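Local structure of 3-oxosteroid 1-dehydrogenase (Sterolibacterium denitrificans, 7P18) at residues D40-T45 against A147-A152; M317-W322 against M532-P537; W321-I326 against S361-F366. The protein probably catalyses the FAD-dependent 1,2-dehydrogenation of 3-oxosteroids to 3-oxo-Δ1-steroids, passing the electrons on to an acceptor. One frame throughout, in Å; residues are numbered along the deposited sequence.

Contact 1 of 3, residues D40-T45 against A147-A152; sequences DKYGGT and ANLRMA. With FAD (flavin-adenine dinucleotide), chain C.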
loop_
_atom_site.group_PDB
_atom_site.type_symbol
_atom_site.label_atom_id
_atom_site.label_comp_id
_atom_site.label_asym_id
_atom_site.label_seq_id
_atom_site.Cartn_x
_atom_site.Cartn_y
_atom_site.Cartn_z
ATOM N N ASP A 40 9.419 8.340 -15.806
ATOM C CA ASP A 40 8.713 8.603 -17.087
ATOM C C ASP A 40 7.206 8.538 -16.860
ATOM O O ASP A 40 6.479 8.831 -17.809
ATOM C CB ASP A 40 9.133 7.576 -18.159
ATOM C CG ASP A 40 8.930 6.130 -17.747
ATOM O OD1 ASP A 40 9.360 5.741 -16.626
ATOM O OD2 ASP A 40 8.322 5.394 -18.521
ATOM N N LYS A 41 6.746 8.177 -15.645
ATOM C CA LYS A 41 5.292 8.020 -15.353
ATOM C C LYS A 41 4.942 8.813 -14.077
ATOM O O LYS A 41 5.815 8.927 -13.220
ATOM C CB LYS A 41 4.910 6.556 -15.142
ATOM C CG LYS A 41 5.275 5.574 -16.256
ATOM C CD LYS A 41 4.460 5.769 -17.527
ATOM C CE LYS A 41 4.899 4.870 -18.674
ATOM N NZ LYS A 41 4.178 5.237 -19.922
ATOM N N TYR A 42 3.713 9.320 -13.963
ATOM C CA TYR A 42 3.194 9.937 -12.707
ATOM C C TYR A 42 2.440 8.868 -11.899
ATOM O O TYR A 42 1.922 7.893 -12.494
ATOM C CB TYR A 42 2.317 11.160 -12.966
ATOM C CG TYR A 42 1.128 10.944 -13.860
ATOM C CD1 TYR A 42 -0.058 10.446 -13.351
ATOM C CD2 TYR A 42 1.182 11.237 -15.219
ATOM C CE1 TYR A 42 -1.153 10.236 -14.163
ATOM C CE2 TYR A 42 0.084 11.029 -16.040
ATOM C CZ TYR A 42 -1.083 10.529 -15.508
ATOM O OH TYR A 42 -2.180 10.330 -16.273
ATOM N N GLY A 43 2.390 9.041 -10.574
ATOM C CA GLY A 43 1.522 8.224 -9.703
ATOM C C GLY A 43 2.284 7.349 -8.742
ATOM O O GLY A 43 1.743 7.107 -7.657
ATOM N N GLY A 44 3.503 6.906 -9.078
ATOM C CA GLY A 44 4.353 6.119 -8.157
ATOM C C GLY A 44 3.659 4.880 -7.613
ATOM O O GLY A 44 2.778 4.334 -8.304
ATOM N N THR A 45 4.014 4.445 -6.402
ATOM C CA THR A 45 3.386 3.251 -5.759
ATOM C C THR A 45 1.891 3.513 -5.617
ATOM O O THR A 45 1.102 2.566 -5.700
ATOM C CB THR A 45 4.005 2.926 -4.399
ATOM O OG1 THR A 45 5.436 3.034 -4.449
ATOM C CG2 THR A 45 3.586 1.555 -3.928
ATOM N N ALA A 147 -1.254 8.462 -21.448
ATOM C CA ALA A 147 -0.039 7.742 -21.903
ATOM C C ALA A 147 1.015 7.707 -20.791
ATOM O O ALA A 147 1.838 6.790 -20.801
ATOM C CB ALA A 147 0.515 8.391 -23.162
ATOM N N ASN A 148 0.981 8.667 -19.856
ATOM C CA ASN A 148 2.026 8.847 -18.813
ATOM C C ASN A 148 1.578 8.358 -17.426
ATOM O O ASN A 148 2.388 8.486 -16.477
ATOM C CB ASN A 148 2.462 10.311 -18.789
ATOM C CG ASN A 148 3.075 10.739 -20.107
ATOM O OD1 ASN A 148 3.878 9.998 -20.687
ATOM N ND2 ASN A 148 2.723 11.943 -20.545
ATOM N N LEU A 149 0.386 7.769 -17.301
ATOM C CA LEU A 149 -0.083 7.134 -16.036
ATOM C C LEU A 149 0.729 5.860 -15.782
ATOM O O LEU A 149 0.840 4.999 -16.716
ATOM C CB LEU A 149 -1.579 6.832 -16.138
ATOM C CG LEU A 149 -2.214 6.016 -15.003
ATOM C CD1 LEU A 149 -2.135 6.737 -13.665
ATOM C CD2 LEU A 149 -3.663 5.709 -15.325
ATOM N N ARG A 150 1.271 5.712 -14.575
ATOM C CA ARG A 150 1.838 4.410 -14.125
ATOM C C ARG A 150 0.694 3.407 -14.061
ATOM O O ARG A 150 -0.280 3.679 -13.321
ATOM C CB ARG A 150 2.567 4.513 -12.781
ATOM C CG ARG A 150 3.253 3.213 -12.377
ATOM C CD ARG A 150 4.275 3.412 -11.272
ATOM N NE ARG A 150 5.335 4.327 -11.690
ATOM C CZ ARG A 150 6.391 3.958 -12.430
ATOM N NH1 ARG A 150 6.499 2.700 -12.840
ATOM N NH2 ARG A 150 7.302 4.843 -12.799
ATOM N N MET A 151 0.734 2.318 -14.838
ATOM C CA MET A 151 -0.477 1.487 -15.050
ATOM C C MET A 151 -0.594 0.436 -13.954
ATOM O O MET A 151 0.434 -0.066 -13.442
ATOM C CB MET A 151 -0.492 0.833 -16.433
ATOM C CG MET A 151 -0.531 1.846 -17.554
ATOM S SD MET A 151 -1.987 2.917 -17.635
ATOM C CE MET A 151 -3.289 1.702 -17.692
ATOM N N ALA A 152 -1.829 0.125 -13.603
ATOM C CA ALA A 152 -2.203 -0.900 -12.611
ATOM C C ALA A 152 -1.531 -2.224 -12.988
ATOM O O ALA A 152 -1.479 -2.573 -14.189
ATOM C CB ALA A 152 -3.710 -1.035 -12.531
HETATM P PA FAD C . 4.760 6.992 -4.128
HETATM O O1A FAD C . 3.309 6.766 -4.356
HETATM O O2A FAD C . 5.607 5.811 -4.522
HETATM O O5B FAD C . 5.171 8.281 -4.951
HETATM C C5B FAD C . 6.546 8.745 -4.884
HETATM C C4B FAD C . 6.915 9.302 -6.225
HETATM O O4B FAD C . 8.139 10.073 -6.090
HETATM C C3B FAD C . 7.179 8.261 -7.333
HETATM O O3B FAD C . 6.447 8.570 -8.514
HETATM C C2B FAD C . 8.695 8.339 -7.539
HETATM O O2B FAD C . 9.102 7.902 -8.829
HETATM C C1B FAD C . 8.983 9.795 -7.177
HETATM N N9A FAD C . 10.373 10.073 -6.810
HETATM C C8A FAD C . 11.270 9.271 -6.165
HETATM N N7A FAD C . 12.482 9.815 -6.090
HETATM C C5A FAD C . 12.340 11.063 -6.684
HETATM C C6A FAD C . 13.246 12.122 -6.911
HETATM N N6A FAD C . 14.550 12.077 -6.612
HETATM N N1A FAD C . 12.768 13.221 -7.532
HETATM C C2A FAD C . 11.477 13.252 -7.873
HETATM N N3A FAD C . 10.550 12.292 -7.781
HETATM C C4A FAD C . 11.053 11.222 -7.140
HETATM N N1 FAD C . -1.527 1.860 0.971
HETATM C C2 FAD C . -2.737 2.295 1.391
HETATM O O2 FAD C . -2.832 3.104 2.332
HETATM N N3 FAD C . -3.868 1.904 0.796
HETATM C C4 FAD C . -3.910 0.838 -0.079
HETATM O O4 FAD C . -4.962 0.605 -0.665
HETATM C C4X FAD C . -2.669 0.315 -0.534
HETATM N N5 FAD C . -2.662 -0.681 -1.403
HETATM C C5X FAD C . -1.442 -1.105 -1.876
HETATM C C6 FAD C . -1.407 -2.103 -2.878
HETATM C C7 FAD C . -0.218 -2.475 -3.491
HETATM C C7M FAD C . -0.207 -3.524 -4.584
HETATM C C8 FAD C . 0.966 -1.802 -3.143
HETATM C C8M FAD C . 2.278 -2.166 -3.817
HETATM C C9 FAD C . 0.959 -0.887 -2.109
HETATM C C9A FAD C . -0.238 -0.476 -1.490
HETATM N N10 FAD C . -0.279 0.467 -0.451
HETATM C C10 FAD C . -1.497 0.918 0.042
HETATM C "C1'" FAD C . 0.931 1.193 -0.049
HETATM C "C2'" FAD C . 0.996 2.545 -0.794
HETATM O "O2'" FAD C . 0.887 2.398 -2.209
HETATM C "C3'" FAD C . 2.267 3.347 -0.466
HETATM O "O3'" FAD C . 2.620 3.239 0.915
HETATM C "C4'" FAD C . 2.114 4.793 -0.890
HETATM O "O4'" FAD C . 1.738 4.808 -2.260
HETATM C "C5'" FAD C . 3.355 5.633 -0.682
HETATM O "O5'" FAD C . 3.057 6.930 -1.234
HETATM P P FAD C . 4.215 8.002 -1.424
HETATM O O1P FAD C . 3.506 9.138 -2.026
HETATM O O2P FAD C . 5.062 8.144 -0.241
HETATM O O3P FAD C . 5.143 7.334 -2.595
HETATM O O HOH W 1 5.233 7.863 -20.282
HETATM O O HOH W 2 9.135 3.745 -14.646
HETATM O O HOH W 3 5.614 7.210 -11.089
HETATM O O HOH W 4 1.528 4.349 -19.165
#
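A147 receives the charged end of K41, whose NZ donates to A147 O at 2.9 Å from within the carbonyl plane. Two waters also accept from this ammonium group, one relaying it to D40 O and N148 OD1, the other to L149 O. N148 contributes its carbonyl: Y42 N donates to N148 O at 3.0 Å, and K41 CA adds a C-H contact to the same oxygen. N148 ND2 is hydrogen-bonded to E145 OE1.

At L149 the backbones form a single bridge with Y42. L149 CA lies over one face of the phenol ring, 3.9 Å from its centroid, and L149 CD1 meets Y42 CE1 at 3.7 Å. Y42 OH is hydrogen-bonded to E145 O.

R150 N completes the bridge by donating to Y42 O at 3.1 Å. R150 CD passes 3.4 Å from G44 O, and the bend at chi3 then turns NE off the line of the chain. One guanidinium face lies against K41 CB. A water ties R150 NE to K41 O, G44 N and FAD O3B; R150 NH2 bonds S39 OG.

G43, G44 and T45 belong to the FAD pocket, T45 N and OG1 gripping FAD O2A with two bonds, so the contact sets a loop against the cofactor-binding turn that enters helix 44-47. That loop, 147-152, between strands 131-138 and 157-158, rests L149 on helix 208-222.

Contact 2 of 3, residues M317-W322 against M532-P537; sequences MDWAWW and MGKAYP. With ANB (androsta-1,4-diene-3,17-dione), chain D.
W319 and K534 mark the nearest approach of the two backbones, their CA atoms 7.1 Å apart, and no hydrogen bond passes between the segments. M532 to A535 form a type II' beta turn, closed by A535 N donating to M532 O at 3.0 Å, with G533 at the positive-phi corner. W321 is the centre of an inverse gamma turn, its W322 N to A320 O bond weak.

K534 crosses the W319 indole at about a right angle. Its CG makes a CH-pi contact 3.7 Å from the centroid of the five-membered ring, and the extended chain carries K534 CD to 3.4 Å from W319 NE1. A water then accepts from both W319 NE1 and K534 NZ and donates to D318 OD2. An alanine in place of W319 would probably leave the lysine chain without its aromatic support, free to turn, and the water short of one of its three partners.

Strand 320-326 belongs to an antiparallel sheet, pairing with strand 486-502 through W321 and I496. From that sheet the W321 indole reaches the loop: W321 CE3 meets Y536 CD2 at 3.3 Å, the six-membered rings steeply inclined (planes at 80°). W321 CZ3 lies 3.6 Å from A535 O, an oxygen that also accepts from K499 NZ. With CG anti to the backbone N (chi1 -159°), the Y536 ring points from the loop toward W321, and its OH donates to ANB O1, the 3-oxo oxygen, at 2.6 Å, a bond that would probably polarise the ketone. G540 N is also hydrogen-bonded to the steroid.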
loop_
_atom_site.group_PDB
_atom_site.type_symbol
_atom_site.label_atom_id
_atom_site.label_comp_id
_atom_site.label_asym_id
_atom_site.label_seq_id
_atom_site.Cartn_x
_atom_site.Cartn_y
_atom_site.Cartn_z
ATOM N N MET A 317 13.270 4.230 11.163
ATOM C CA MET A 317 13.961 3.860 9.891
ATOM C C MET A 317 14.144 2.334 9.806
ATOM O O MET A 317 14.409 1.846 8.700
ATOM C CB MET A 317 15.286 4.593 9.785
ATOM C CG MET A 317 15.106 6.087 9.576
ATOM S SD MET A 317 14.476 6.523 8.010
ATOM C CE MET A 317 15.952 6.347 6.989
ATOM N N ASP A 318 13.995 1.638 10.915
ATOM C CA ASP A 318 14.146 0.159 10.968
ATOM C C ASP A 318 12.840 -0.544 10.548
ATOM O O ASP A 318 12.873 -1.785 10.437
ATOM C CB ASP A 318 14.689 -0.280 12.331
ATOM C CG ASP A 318 13.850 0.120 13.531
ATOM O OD1 ASP A 318 13.197 1.147 13.484
ATOM O OD2 ASP A 318 13.821 -0.633 14.470
ATOM N N TRP A 319 11.757 0.203 10.257
ATOM C CA TRP A 319 10.445 -0.397 9.898
ATOM C C TRP A 319 10.137 -0.210 8.409
ATOM O O TRP A 319 10.391 0.872 7.834
ATOM C CB TRP A 319 9.323 0.193 10.777
ATOM C CG TRP A 319 9.220 -0.536 12.078
ATOM C CD1 TRP A 319 10.091 -0.460 13.113
ATOM C CD2 TRP A 319 8.304 -1.577 12.423
ATOM N NE1 TRP A 319 9.748 -1.317 14.106
ATOM C CE2 TRP A 319 8.643 -2.011 13.720
ATOM C CE3 TRP A 319 7.180 -2.133 11.805
ATOM C CZ2 TRP A 319 7.941 -3.000 14.395
ATOM C CZ3 TRP A 319 6.473 -3.101 12.482
ATOM C CH2 TRP A 319 6.841 -3.528 13.750
ATOM N N ALA A 320 9.535 -1.229 7.798
ATOM C CA ALA A 320 8.959 -1.129 6.450
ATOM C C ALA A 320 7.477 -1.497 6.555
ATOM O O ALA A 320 7.061 -2.159 7.550
ATOM C CB ALA A 320 9.692 -2.005 5.449
ATOM N N TRP A 321 6.737 -1.125 5.538
ATOM C CA TRP A 321 5.344 -1.571 5.378
ATOM C C TRP A 321 5.403 -3.008 4.828
ATOM O O TRP A 321 5.248 -3.187 3.615
ATOM C CB TRP A 321 4.563 -0.620 4.488
ATOM C CG TRP A 321 4.451 0.819 4.924
ATOM C CD1 TRP A 321 4.996 1.899 4.305
ATOM C CD2 TRP A 321 3.559 1.362 5.916
ATOM N NE1 TRP A 321 4.550 3.073 4.873
ATOM C CE2 TRP A 321 3.705 2.765 5.897
ATOM C CE3 TRP A 321 2.731 0.798 6.871
ATOM C CZ2 TRP A 321 2.961 3.600 6.729
ATOM C CZ3 TRP A 321 2.006 1.611 7.710
ATOM C CH2 TRP A 321 2.127 2.999 7.637
ATOM N N TRP A 322 5.669 -3.978 5.691
ATOM C CA TRP A 322 5.910 -5.385 5.247
ATOM C C TRP A 322 4.668 -5.907 4.511
ATOM O O TRP A 322 3.500 -5.531 4.853
ATOM C CB TRP A 322 6.279 -6.326 6.394
ATOM C CG TRP A 322 7.351 -5.832 7.306
ATOM C CD1 TRP A 322 7.225 -5.525 8.623
ATOM C CD2 TRP A 322 8.744 -5.631 6.965
ATOM N NE1 TRP A 322 8.444 -5.131 9.120
ATOM C CE2 TRP A 322 9.373 -5.136 8.119
ATOM C CE3 TRP A 322 9.495 -5.765 5.796
ATOM C CZ2 TRP A 322 10.739 -4.837 8.154
ATOM C CZ3 TRP A 322 10.833 -5.402 5.811
ATOM C CH2 TRP A 322 11.449 -4.972 6.989
ATOM N N MET A 532 1.574 6.594 11.987
ATOM C CA MET A 532 0.990 5.365 12.535
ATOM C C MET A 532 2.027 4.581 13.344
ATOM O O MET A 532 1.712 3.476 13.819
ATOM C CB MET A 532 0.374 4.535 11.403
ATOM C CG MET A 532 -0.732 5.276 10.650
ATOM S SD MET A 532 -2.071 5.783 11.806
ATOM C CE MET A 532 -3.141 6.626 10.641
ATOM N N GLY A 533 3.195 5.164 13.593
ATOM C CA GLY A 533 4.201 4.519 14.454
ATOM C C GLY A 533 4.675 3.186 13.880
ATOM O O GLY A 533 5.046 3.136 12.705
ATOM N N LYS A 534 4.555 2.108 14.654
ATOM C CA LYS A 534 4.896 0.740 14.168
ATOM C C LYS A 534 3.616 -0.036 13.852
ATOM O O LYS A 534 3.611 -1.247 13.961
ATOM C CB LYS A 534 5.764 0.060 15.218
ATOM C CG LYS A 534 7.101 0.733 15.444
ATOM C CD LYS A 534 7.876 0.157 16.598
ATOM C CE LYS A 534 9.180 0.864 16.855
ATOM N NZ LYS A 534 9.863 0.189 17.982
ATOM N N ALA A 535 2.555 0.674 13.443
ATOM C CA ALA A 535 1.220 0.065 13.293
ATOM C C ALA A 535 0.629 0.410 11.936
ATOM O O ALA A 535 1.176 1.218 11.184
ATOM C CB ALA A 535 0.330 0.485 14.432
ATOM N N TYR A 536 -0.462 -0.266 11.610
ATOM C CA TYR A 536 -1.208 -0.088 10.358
ATOM C C TYR A 536 -2.679 -0.232 10.721
ATOM O O TYR A 536 -3.117 -1.335 11.032
ATOM C CB TYR A 536 -0.784 -1.180 9.383
ATOM C CG TYR A 536 -1.039 -0.912 7.935
ATOM C CD1 TYR A 536 -2.304 -0.690 7.415
ATOM C CD2 TYR A 536 0.020 -1.027 7.040
ATOM C CE1 TYR A 536 -2.495 -0.464 6.046
ATOM C CE2 TYR A 536 -0.154 -0.850 5.677
ATOM C CZ TYR A 536 -1.406 -0.526 5.183
ATOM O OH TYR A 536 -1.502 -0.330 3.831
ATOM N N PRO A 537 -3.412 0.894 10.877
ATOM C CA PRO A 537 -4.700 0.864 11.582
ATOM C C PRO A 537 -5.849 0.162 10.845
ATOM O O PRO A 537 -6.754 -0.392 11.490
ATOM C CB PRO A 537 -5.005 2.354 11.763
ATOM C CG PRO A 537 -4.289 3.029 10.630
ATOM C CD PRO A 537 -2.982 2.259 10.554
HETATM C C1 ANB D . -3.704 -3.046 0.424
HETATM C C10 ANB D . -5.144 -3.386 0.182
HETATM C C11 ANB D . -4.518 -4.701 -1.989
HETATM C C12 ANB D . -4.934 -5.159 -3.395
HETATM C C13 ANB D . -6.385 -5.605 -3.408
HETATM C C14 ANB D . -7.240 -4.408 -2.969
HETATM C C15 ANB D . -8.670 -4.822 -3.344
HETATM C C16 ANB D . -8.495 -5.605 -4.657
HETATM C C17 ANB D . -7.017 -5.919 -4.757
HETATM C C18 ANB D . -6.619 -6.882 -2.566
HETATM C C19 ANB D . -5.458 -4.643 1.041
HETATM C C2 ANB D . -3.283 -2.190 1.357
HETATM C C3 ANB D . -4.223 -1.286 2.019
HETATM C C4 ANB D . -5.554 -1.264 1.427
HETATM C C5 ANB D . -6.026 -2.246 0.645
HETATM C C6 ANB D . -7.480 -2.301 0.270
HETATM C C7 ANB D . -7.723 -2.681 -1.183
HETATM C C8 ANB D . -6.942 -3.936 -1.550
HETATM C C9 ANB D . -5.436 -3.649 -1.346
HETATM O O1 ANB D . -3.899 -0.574 2.979
HETATM O O2 ANB D . -6.461 -6.363 -5.736
HETATM O O HOH W 5 11.795 -1.215 16.200
#

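Contact 3 of 3, residues W321-I326 against S361-F366; sequences WWVPSI and SPYLEF. With ANB (androsta-1,4-diene-3,17-dione), chain D.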
loop_
_atom_site.group_PDB
_atom_site.type_symbol
_atom_site.label_atom_id
_atom_site.label_comp_id
_atom_site.label_asym_id
_atom_site.label_seq_id
_atom_site.Cartn_x
_atom_site.Cartn_y
_atom_site.Cartn_z
ATOM N N TRP A 321 6.737 -1.125 5.538
ATOM C CA TRP A 321 5.344 -1.571 5.378
ATOM C C TRP A 321 5.403 -3.008 4.828
ATOM O O TRP A 321 5.248 -3.187 3.615
ATOM C CB TRP A 321 4.563 -0.620 4.488
ATOM C CG TRP A 321 4.451 0.819 4.924
ATOM C CD1 TRP A 321 4.996 1.899 4.305
ATOM C CD2 TRP A 321 3.559 1.362 5.916
ATOM N NE1 TRP A 321 4.550 3.073 4.873
ATOM C CE2 TRP A 321 3.705 2.765 5.897
ATOM C CE3 TRP A 321 2.731 0.798 6.871
ATOM C CZ2 TRP A 321 2.961 3.600 6.729
ATOM C CZ3 TRP A 321 2.006 1.611 7.710
ATOM C CH2 TRP A 321 2.127 2.999 7.637
ATOM N N TRP A 322 5.669 -3.978 5.691
ATOM C CA TRP A 322 5.910 -5.385 5.247
ATOM C C TRP A 322 4.668 -5.907 4.511
ATOM O O TRP A 322 3.500 -5.531 4.853
ATOM C CB TRP A 322 6.279 -6.326 6.394
ATOM C CG TRP A 322 7.351 -5.832 7.306
ATOM C CD1 TRP A 322 7.225 -5.525 8.623
ATOM C CD2 TRP A 322 8.744 -5.631 6.965
ATOM N NE1 TRP A 322 8.444 -5.131 9.120
ATOM C CE2 TRP A 322 9.373 -5.136 8.119
ATOM C CE3 TRP A 322 9.495 -5.765 5.796
ATOM C CZ2 TRP A 322 10.739 -4.837 8.154
ATOM C CZ3 TRP A 322 10.833 -5.402 5.811
ATOM C CH2 TRP A 322 11.449 -4.972 6.989
ATOM N N VAL A 323 4.897 -6.747 3.507
ATOM C CA VAL A 323 3.856 -7.649 2.942
ATOM C C VAL A 323 4.554 -8.951 2.553
ATOM O O VAL A 323 5.621 -8.907 1.938
ATOM C CB VAL A 323 3.085 -6.996 1.783
ATOM C CG1 VAL A 323 3.903 -6.734 0.526
ATOM C CG2 VAL A 323 1.819 -7.753 1.420
ATOM N N PRO A 324 3.961 -10.137 2.807
ATOM C CA PRO A 324 4.467 -11.376 2.212
ATOM C C PRO A 324 4.368 -11.207 0.696
ATOM O O PRO A 324 3.366 -10.761 0.216
ATOM C CB PRO A 324 3.543 -12.494 2.741
ATOM C CG PRO A 324 2.307 -11.774 3.222
ATOM C CD PRO A 324 2.787 -10.389 3.653
ATOM N N SER A 325 5.429 -11.556 -0.051
ATOM C CA SER A 325 5.448 -11.300 -1.513
ATOM C C SER A 325 5.984 -12.524 -2.272
ATOM O O SER A 325 6.718 -13.339 -1.675
ATOM C CB SER A 325 6.236 -10.061 -1.887
ATOM O OG SER A 325 7.624 -10.328 -1.738
ATOM N N ILE A 326 5.626 -12.579 -3.552
ATOM C CA ILE A 326 5.851 -13.740 -4.472
ATOM C C ILE A 326 6.602 -13.258 -5.719
ATOM O O ILE A 326 6.107 -12.349 -6.445
ATOM C CB ILE A 326 4.507 -14.364 -4.902
ATOM C CG1 ILE A 326 3.658 -14.821 -3.716
ATOM C CG2 ILE A 326 4.711 -15.497 -5.914
ATOM C CD1 ILE A 326 4.297 -15.832 -2.838
ATOM N N SER A 361 -3.239 -12.799 9.652
ATOM C CA SER A 361 -2.657 -11.566 10.263
ATOM C C SER A 361 -2.691 -10.440 9.221
ATOM O O SER A 361 -2.378 -10.645 8.054
ATOM C CB SER A 361 -1.262 -11.796 10.775
ATOM O OG SER A 361 -0.629 -10.558 11.112
ATOM N N PRO A 362 -2.968 -9.182 9.622
ATOM C CA PRO A 362 -2.629 -8.048 8.770
ATOM C C PRO A 362 -1.180 -8.197 8.277
ATOM O O PRO A 362 -0.346 -8.711 9.030
ATOM C CB PRO A 362 -2.774 -6.824 9.691
ATOM C CG PRO A 362 -3.813 -7.296 10.713
ATOM C CD PRO A 362 -3.491 -8.768 10.939
ATOM N N TYR A 363 -0.922 -7.728 7.047
ATOM C CA TYR A 363 0.381 -7.942 6.351
ATOM C C TYR A 363 1.537 -7.307 7.132
ATOM O O TYR A 363 2.644 -7.909 7.125
ATOM C CB TYR A 363 0.348 -7.470 4.905
ATOM C CG TYR A 363 -0.585 -6.325 4.604
ATOM C CD1 TYR A 363 -1.943 -6.564 4.467
ATOM C CD2 TYR A 363 -0.131 -5.046 4.409
ATOM C CE1 TYR A 363 -2.826 -5.541 4.160
ATOM C CE2 TYR A 363 -1.014 -4.003 4.114
ATOM C CZ TYR A 363 -2.368 -4.247 4.017
ATOM O OH TYR A 363 -3.288 -3.245 3.759
ATOM N N LEU A 364 1.362 -6.145 7.769
ATOM C CA LEU A 364 2.480 -5.531 8.535
ATOM C C LEU A 364 2.968 -6.471 9.625
ATOM O O LEU A 364 4.192 -6.758 9.711
ATOM C CB LEU A 364 2.031 -4.193 9.131
ATOM C CG LEU A 364 3.077 -3.473 9.966
ATOM C CD1 LEU A 364 4.217 -2.956 9.124
ATOM C CD2 LEU A 364 2.457 -2.303 10.727
ATOM N N GLU A 365 2.051 -6.988 10.435
ATOM C CA GLU A 365 2.385 -7.877 11.566
ATOM C C GLU A 365 2.891 -9.215 11.033
ATOM O O GLU A 365 3.734 -9.814 11.716
ATOM C CB GLU A 365 1.179 -8.030 12.487
ATOM C CG GLU A 365 1.042 -6.829 13.435
ATOM C CD GLU A 365 0.442 -5.591 12.834
ATOM O OE1 GLU A 365 -0.261 -5.744 11.820
ATOM O OE2 GLU A 365 0.699 -4.467 13.383
ATOM N N PHE A 366 2.386 -9.663 9.876
ATOM C CA PHE A 366 2.855 -10.921 9.238
ATOM C C PHE A 366 4.363 -10.804 8.929
ATOM O O PHE A 366 5.126 -11.685 9.330
ATOM C CB PHE A 366 1.984 -11.216 8.026
ATOM C CG PHE A 366 2.247 -12.569 7.409
ATOM C CD1 PHE A 366 3.392 -12.762 6.660
ATOM C CD2 PHE A 366 1.305 -13.595 7.497
ATOM C CE1 PHE A 366 3.658 -13.987 6.090
ATOM C CE2 PHE A 366 1.549 -14.813 6.887
ATOM C CZ PHE A 366 2.726 -15.002 6.169
HETATM C C1 ANB D . -3.704 -3.046 0.424
HETATM C C10 ANB D . -5.144 -3.386 0.182
HETATM C C11 ANB D . -4.518 -4.701 -1.989
HETATM C C12 ANB D . -4.934 -5.159 -3.395
HETATM C C13 ANB D . -6.385 -5.605 -3.408
HETATM C C14 ANB D . -7.240 -4.408 -2.969
HETATM C C15 ANB D . -8.670 -4.822 -3.344
HETATM C C16 ANB D . -8.495 -5.605 -4.657
HETATM C C17 ANB D . -7.017 -5.919 -4.757
HETATM C C18 ANB D . -6.619 -6.882 -2.566
HETATM C C19 ANB D . -5.458 -4.643 1.041
HETATM C C2 ANB D . -3.283 -2.190 1.357
HETATM C C3 ANB D . -4.223 -1.286 2.019
HETATM C C4 ANB D . -5.554 -1.264 1.427
HETATM C C5 ANB D . -6.026 -2.246 0.645
HETATM C C6 ANB D . -7.480 -2.301 0.270
HETATM C C7 ANB D . -7.723 -2.681 -1.183
HETATM C C8 ANB D . -6.942 -3.936 -1.550
HETATM C C9 ANB D . -5.436 -3.649 -1.346
HETATM O O1 ANB D . -3.899 -0.574 2.979
HETATM O O2 ANB D . -6.461 -6.363 -5.736
#
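Y363 packs its CB against the strand, 3.8 Å from V323 CG2 and 4.0 Å from P324 CD, before its ring leads away into the steroid pocket. The ring edge passes W322 O, which lies in the ring plane 3.7 Å from Y363 CD2. Beyond, Y363 CZ comes to 3.5 Å from ANB C2, and the hydroxyl lies beside the A ring of the steroid. Y363 CG is turned off the staggered positions (chi1 30°), suggesting a slightly strained side chain.

Two neighbours on the helix complete the packing. F366 CG is anti to the backbone N (chi1 -172°), and its ring meets the pyrrolidine of P324: P324 CG stands over one face, offset toward the rim, and P324 CB touches F366 CE1 at 3.7 Å. W322 crosses L364 obliquely, with L364 O near the plane of the indole at its edge, 3.5 Å from W322 CD1, and the methyl L364 CD1 4.0 Å from the same carbon.

What positions these groups lies one shell further out. P362 occupies the N-cap position of helix 363-377, and P362 O accepts from both F366 N and S361 OG, so that it is held by two donors at the start of the helix. Backbone hydrogen bonds join V323 to G494 of strand 486-502 and P324 to L337. The phenol of Y363 meets F338 and Y536 edge-to-face, and Y363 OH is hydrogen-bonded to Y118 OH.

Across the segments themselves there is no hydrogen bond. Buried apolar packing thus sets the helix start against the strand, while the hydroxyl is brought beside C2 and C3 of the steroid, C2 being one end of the Δ1 double bond; the very short approach leaves its exact position doubtful.

In the fold
Contact 1 is partly buried, whereas contacts 2 and 3 are buried. Lying beside the FAD diphosphate and adenosine ribose, contact 1 relies on backbone bonds, charged side chains and bridging waters; its centre is about 25 Å from that of contact 2 and about 24 Å from that of contact 3. Contacts 2 and 3 share W321 and W322 of strand 320-326, and both reach the steroid. They touch directly, L364 CD1 lying 3.3 Å from A320 O. Neither has a hydrogen bond between its segments: contact 2 is mainly aromatic, with one water at its partly exposed lysine end, whereas contact 3 is apolar packing of strand on helix.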